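Putative mannose-1-phosphate guanylyl transferase (Thermus thermophilus, PDB 2CU2) probably catalyses the transfer of a guanylyl group from GTP to mannose 1-phosphate, the step that yields GDP-mannose. Local coordinates at residues L19-E22 with D23-K26; E174-E177 with Y178-G182; L212-L216 with A217-L221. All coordinates share one frame; numbering follows the deposited sequence.

All three contacts lie within the nucleotidyl transferase part of the chain, of the GT-A clan, and come in series. Contact 1 sits in the loop between strand 3-8 and helix 37-45, contact 2 on helix 172-180 just before strand 184-192, and contact 3 where helix 206-216 gives way to helix 221-226. Strands 3-8 and 184-192 belong to the same large mixed sheet, so contacts 1 and 2 adjoin one framework, though on opposite sides of the chain's centre with their own centres 34 Å apart. Contact 3 is 31 Å from contact 1 and 43 Å from contact 2, centre to centre. None touches another; each shapes its own surface turn or helix end.

Contact 1 (L19-E22 with D23-K26); sequences LSRE and DRPK
R21, E22, D23 and R24 make a type I beta turn, with R21 and R24 facing each other across it. The amide of R21 donates a hydrogen bond to the carbonyl of R24 (N to O 3.0 Å); the return bond, from R24 N to R21 O, is weak at 3.2 Å. Beside the turn, D23 folds back on R21. Its CG sits between the backbone N and the carbonyl carbon (chi1 60°), which turns the carboxylate to the arginine. The salt bridge runs from R21 NH1 to D23 OD1 at 2.7 Å. D23 OD2 lies 2.9 Å from the same R21 NH1, at the edge of the guanidinium and in its plane, while OD1 comes in obliquely, the two flat groups being turned 56° apart.

The turn lies in what is, by its sequence, the glycine-rich signature loop after the first strand of sugar nucleotidyltransferases, which in relatives wraps the nucleotide phosphates. Beyond the turn S20 OG bonds to G13 O in the same loop, and K26 NZ forms a salt bridge with D109.

The R24 side chain runs alongside that of R21, pointing the same way. R24 NE lies over one face of the R21 guanidinium, 3.7 Å from R21 NH2. The two like charges come close, R24 NH2 lying 3.5 Å from R21 NH2. With an alanine here the R21 guanidinium would probably lose the group over its face and be freer to turn about its salt bridge with D23.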
# COMPACT_ATOMS: atom_id res chain seq x y z
N LEU A 19 8.63 7.75 -1.22
CA LEU A 19 8.46 9.20 -1.25
C LEU A 19 9.61 9.88 -1.99
O LEU A 19 9.38 10.80 -2.77
CB LEU A 19 8.34 9.77 0.16
CG LEU A 19 8.07 11.28 0.22
CD1 LEU A 19 6.74 11.60 -0.43
CD2 LEU A 19 8.09 11.75 1.66
N SER A 20 10.83 9.43 -1.75
CA SER A 20 11.97 10.00 -2.45
C SER A 20 12.06 9.53 -3.90
O SER A 20 11.60 8.46 -4.28
CB SER A 20 13.25 9.65 -1.68
OG SER A 20 13.33 8.23 -1.51
N ARG A 21 12.65 10.42 -4.72
CA ARG A 21 12.72 10.19 -6.17
C ARG A 21 14.14 10.45 -6.68
O ARG A 21 14.97 11.04 -6.01
CB ARG A 21 11.78 11.20 -6.82
CG ARG A 21 10.32 10.77 -6.82
CD ARG A 21 9.63 11.14 -8.14
NE ARG A 21 8.65 12.21 -7.94
CZ ARG A 21 8.74 13.29 -8.75
NH1 ARG A 21 9.70 13.36 -9.65
NH2 ARG A 21 7.80 14.23 -8.68
N GLU A 22 14.42 9.98 -7.92
CA GLU A 22 15.70 10.30 -8.54
C GLU A 22 15.87 11.82 -8.68
O GLU A 22 16.90 12.40 -8.36
CB GLU A 22 15.77 9.65 -9.93
CG GLU A 22 17.15 9.03 -10.22
CD GLU A 22 18.07 10.08 -10.80
OE1 GLU A 22 18.43 11.00 -10.09
OE2 GLU A 22 18.48 9.92 -11.95
N ASP A 23 14.82 12.47 -9.17
CA ASP A 23 14.90 13.91 -9.38
C ASP A 23 14.33 14.68 -8.19
O ASP A 23 14.06 15.87 -8.24
CB ASP A 23 14.12 14.25 -10.65
CG ASP A 23 12.67 13.83 -10.48
OD1 ASP A 23 12.35 13.30 -9.42
OD2 ASP A 23 11.89 14.02 -11.41
N ARG A 24 14.11 13.93 -7.09
CA ARG A 24 13.58 14.55 -5.89
C ARG A 24 14.29 14.03 -4.64
O ARG A 24 13.91 13.03 -4.04
CB ARG A 24 12.09 14.23 -5.80
CG ARG A 24 11.26 15.44 -5.38
CD ARG A 24 11.18 16.50 -6.48
NE ARG A 24 9.79 16.72 -6.89
CZ ARG A 24 9.58 17.45 -8.00
NH1 ARG A 24 10.60 17.93 -8.69
NH2 ARG A 24 8.32 17.67 -8.41
N PRO A 25 15.40 14.72 -4.29
CA PRO A 25 16.19 14.39 -3.12
C PRO A 25 15.43 14.66 -1.82
O PRO A 25 14.36 15.26 -1.81
CB PRO A 25 17.47 15.22 -3.17
CG PRO A 25 17.52 15.94 -4.52
CD PRO A 25 15.99 15.86 -4.98
N LYS A 26 16.01 14.16 -0.71
CA LYS A 26 15.30 14.18 0.57
C LYS A 26 14.72 15.57 0.92
O LYS A 26 13.59 15.71 1.36
CB LYS A 26 16.28 13.74 1.66
CG LYS A 26 15.78 14.08 3.06
CD LYS A 26 16.30 13.09 4.11
CE LYS A 26 16.28 13.68 5.53
NZ LYS A 26 17.27 13.00 6.36

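Contact 2 (E174-E177 with Y178-G182)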
# COMPACT_ATOMS: atom_id res chain seq x y z
N GLU A 174 27.86 1.24 22.68
CA GLU A 174 28.76 2.39 22.80
C GLU A 174 27.98 3.71 22.90
O GLU A 174 28.37 4.65 23.58
CB GLU A 174 29.71 2.39 21.60
CG GLU A 174 30.87 1.41 21.79
CD GLU A 174 31.65 1.22 20.51
OE1 GLU A 174 32.57 0.42 20.52
OE2 GLU A 174 31.34 1.87 19.52
N ALA A 175 26.85 3.76 22.17
CA ALA A 175 26.01 4.95 22.24
C ALA A 175 25.48 5.18 23.66
O ALA A 175 25.41 6.29 24.16
CB ALA A 175 24.84 4.79 21.27
N LEU A 176 25.06 4.06 24.30
CA LEU A 176 24.60 4.15 25.69
C LEU A 176 25.68 4.75 26.59
O LEU A 176 25.42 5.54 27.49
CB LEU A 176 24.29 2.73 26.19
CG LEU A 176 22.94 2.16 25.74
CD1 LEU A 176 22.79 0.69 26.14
CD2 LEU A 176 21.72 2.86 26.33
N GLU A 177 26.93 4.28 26.38
CA GLU A 177 28.04 4.78 27.19
C GLU A 177 28.29 6.28 26.94
O GLU A 177 28.61 7.04 27.85
CB GLU A 177 29.32 4.00 26.86
CG GLU A 177 29.56 2.78 27.76
CD GLU A 177 29.81 3.21 29.19
OE1 GLU A 177 29.22 2.63 30.08
OE2 GLU A 177 30.65 4.08 29.40
N TYR A 178 28.18 6.68 25.65
CA TYR A 178 28.34 8.09 25.31
C TYR A 178 27.36 8.94 26.12
O TYR A 178 27.68 10.00 26.65
CB TYR A 178 28.01 8.29 23.82
CG TYR A 178 29.08 7.86 22.87
CD1 TYR A 178 30.33 7.41 23.32
CD2 TYR A 178 28.84 7.93 21.49
CE1 TYR A 178 31.30 7.02 22.39
CE2 TYR A 178 29.81 7.56 20.57
CZ TYR A 178 31.04 7.11 21.02
OH TYR A 178 32.01 6.73 20.10
N ILE A 179 26.11 8.45 26.17
CA ILE A 179 25.07 9.18 26.89
C ILE A 179 25.36 9.28 28.39
O ILE A 179 25.24 10.33 29.01
CB ILE A 179 23.72 8.50 26.61
CG1 ILE A 179 23.40 8.60 25.12
CG2 ILE A 179 22.60 9.23 27.39
CD1 ILE A 179 22.04 8.01 24.75
N ARG A 180 25.75 8.13 28.99
CA ARG A 180 26.08 8.15 30.41
C ARG A 180 27.16 9.20 30.72
O ARG A 180 27.15 9.86 31.75
CB ARG A 180 26.58 6.76 30.84
CG ARG A 180 25.51 5.67 30.73
CD ARG A 180 26.06 4.28 31.08
NE ARG A 180 25.04 3.25 30.88
CZ ARG A 180 25.35 2.19 30.10
NH1 ARG A 180 26.55 2.07 29.56
NH2 ARG A 180 24.42 1.26 29.88
N LYS A 181 28.14 9.30 29.80
CA LYS A 181 29.27 10.21 30.03
C LYS A 181 28.96 11.67 29.69
O LYS A 181 29.81 12.54 29.77
CB LYS A 181 30.44 9.76 29.16
CG LYS A 181 31.19 8.55 29.72
CD LYS A 181 32.14 7.94 28.70
CE LYS A 181 32.98 6.81 29.30
NZ LYS A 181 33.23 5.80 28.27
N GLY A 182 27.72 11.93 29.23
CA GLY A 182 27.38 13.33 29.02
C GLY A 182 27.61 13.78 27.57
O GLY A 182 27.65 14.96 27.25
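R180 reaches back along the last turn of helix 172-180 to L176 and E177, just before the helix ends in a Schellman motif at G182, whose phi is positive (95°). Its CB rests near the carbonyl oxygens of E177 and L176, and CG presses on L176 O at 3.2 Å. The chain then runs extended from CG to NE, carrying CD past E177 OE1 (3.7 Å). At the tip the guanidinium splits its work. One face is covered by L176 CB, 3.8 Å above the plane and offset toward the rim. R180 NH1 donates to E177 OE1 at 2.8 Å in a salt bridge; the N-H...O angle is only 131°, and NH1 approaches OE1 on its anti side, 34° out of the carboxylate plane.

On another flank of the helix, Y178 lays its ring beneath E174 O, which stands 3.3 Å above the ring plane, and the same ring meets the rings of Y183 and Y150. A175 faces P144 and P170.

The E177 carboxylate pairs with two positive side chains, R180 and K181, in a surface salt-bridge network across the final turn. Its other oxygen, E177 OE2, is met weakly by K181 NZ at 3.3 Å.

Contact 3 (L212-L216 with A217-L221); sequences LERLL and AGASL
The guanidinium of R214 has the methyl of A219 beside it, A219 CB approaching it obliquely, 3.9 Å from R214 NH1. A bend at chi3 (-73°) turns the guanidinium back along this side, where NH1 also forms a salt bridge with E223 of the next helix. Lower on the chain R214 CB meets A219 CB at 3.7 Å. Two peptide carbonyls are the other flat groups. That of R214 takes the A219 amide at 2.7 Å (N to O), the donor moderately tilted from the carbonyl plane. That of L215 is approached quite differently: G218 N bonds to L215 O at 3.1 Å from above the plane, 67° out of it.

These two bonds are those of a Schellman motif, which closes helix 206-216. G218 is its C-prime residue, with a phi of 101°; with the backbone so turned, a CB would collide with the carbonyl oxygen of A217, so glycine suits the position. One residue earlier, A217 N is shared weakly between E213 O and R214 O as the helical pattern frays.

Past the cap the chain swings toward helix 221-226, with S220 as its N-cap. A water ties the two sides of the bend, donating to L215 O at 2.8 Å and to A219 O at 2.7 Å. L215 CD2 reaches L221 CD1 at 4.2 Å, an apolar touch across the bend; L215 also packs on V224, and L221 on L90 of helix 83-98.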
# COMPACT_ATOMS: atom_id res chain seq x y z
N LEU A 212 40.55 25.98 -2.35
CA LEU A 212 40.00 27.28 -1.99
C LEU A 212 40.82 28.44 -2.57
O LEU A 212 40.29 29.43 -3.07
CB LEU A 212 39.97 27.38 -0.46
CG LEU A 212 39.59 28.77 0.05
CD1 LEU A 212 38.26 29.28 -0.50
CD2 LEU A 212 39.46 28.85 1.57
N GLU A 213 42.16 28.31 -2.46
CA GLU A 213 43.02 29.36 -3.01
C GLU A 213 42.82 29.52 -4.52
O GLU A 213 42.74 30.62 -5.06
CB GLU A 213 44.50 29.03 -2.72
CG GLU A 213 44.93 29.26 -1.27
CD GLU A 213 45.05 30.75 -0.98
OE1 GLU A 213 45.70 31.45 -1.73
OE2 GLU A 213 44.55 31.17 0.07
N ARG A 214 42.76 28.37 -5.22
CA ARG A 214 42.66 28.43 -6.67
C ARG A 214 41.30 28.97 -7.13
O ARG A 214 41.18 29.64 -8.15
CB ARG A 214 42.88 27.02 -7.22
CG ARG A 214 44.33 26.55 -7.04
CD ARG A 214 44.71 25.46 -8.04
NE ARG A 214 44.07 24.19 -7.69
CZ ARG A 214 43.19 23.68 -8.58
NH1 ARG A 214 42.95 24.31 -9.71
NH2 ARG A 214 42.57 22.53 -8.30
N LEU A 215 40.25 28.62 -6.36
CA LEU A 215 38.92 29.10 -6.72
C LEU A 215 38.86 30.63 -6.68
O LEU A 215 38.36 31.29 -7.58
CB LEU A 215 37.92 28.50 -5.73
CG LEU A 215 37.52 27.07 -6.10
CD1 LEU A 215 36.60 26.43 -5.06
CD2 LEU A 215 36.78 27.00 -7.44
N LEU A 216 39.35 31.19 -5.56
CA LEU A 216 39.39 32.64 -5.43
C LEU A 216 40.27 33.27 -6.52
O LEU A 216 40.12 34.43 -6.89
CB LEU A 216 39.96 32.97 -4.05
CG LEU A 216 39.00 32.62 -2.91
CD1 LEU A 216 39.69 32.65 -1.54
CD2 LEU A 216 37.82 33.58 -2.82
N ALA A 217 41.23 32.47 -7.01
CA ALA A 217 42.19 32.98 -7.97
C ALA A 217 41.76 32.71 -9.42
O ALA A 217 42.55 32.80 -10.35
CB ALA A 217 43.54 32.32 -7.70
N GLY A 218 40.49 32.30 -9.59
CA GLY A 218 39.93 32.23 -10.94
C GLY A 218 39.87 30.80 -11.53
O GLY A 218 39.55 30.60 -12.69
N ALA A 219 40.22 29.78 -10.72
CA ALA A 219 40.15 28.41 -11.25
C ALA A 219 38.72 27.98 -11.58
O ALA A 219 37.75 28.53 -11.08
CB ALA A 219 40.76 27.44 -10.23
N SER A 220 38.60 26.98 -12.49
CA SER A 220 37.27 26.49 -12.87
C SER A 220 36.68 25.56 -11.81
O SER A 220 37.31 24.62 -11.34
CB SER A 220 37.41 25.74 -14.20
OG SER A 220 36.24 24.94 -14.41
N LEU A 221 35.44 25.88 -11.40
CA LEU A 221 34.76 25.08 -10.40
C LEU A 221 34.74 23.60 -10.77
O LEU A 221 35.01 22.71 -9.97
CB LEU A 221 33.33 25.60 -10.27
CG LEU A 221 32.51 24.83 -9.23
CD1 LEU A 221 33.18 24.79 -7.86
CD2 LEU A 221 31.11 25.42 -9.02
O HOH W 1 36.65 30.53 -9.67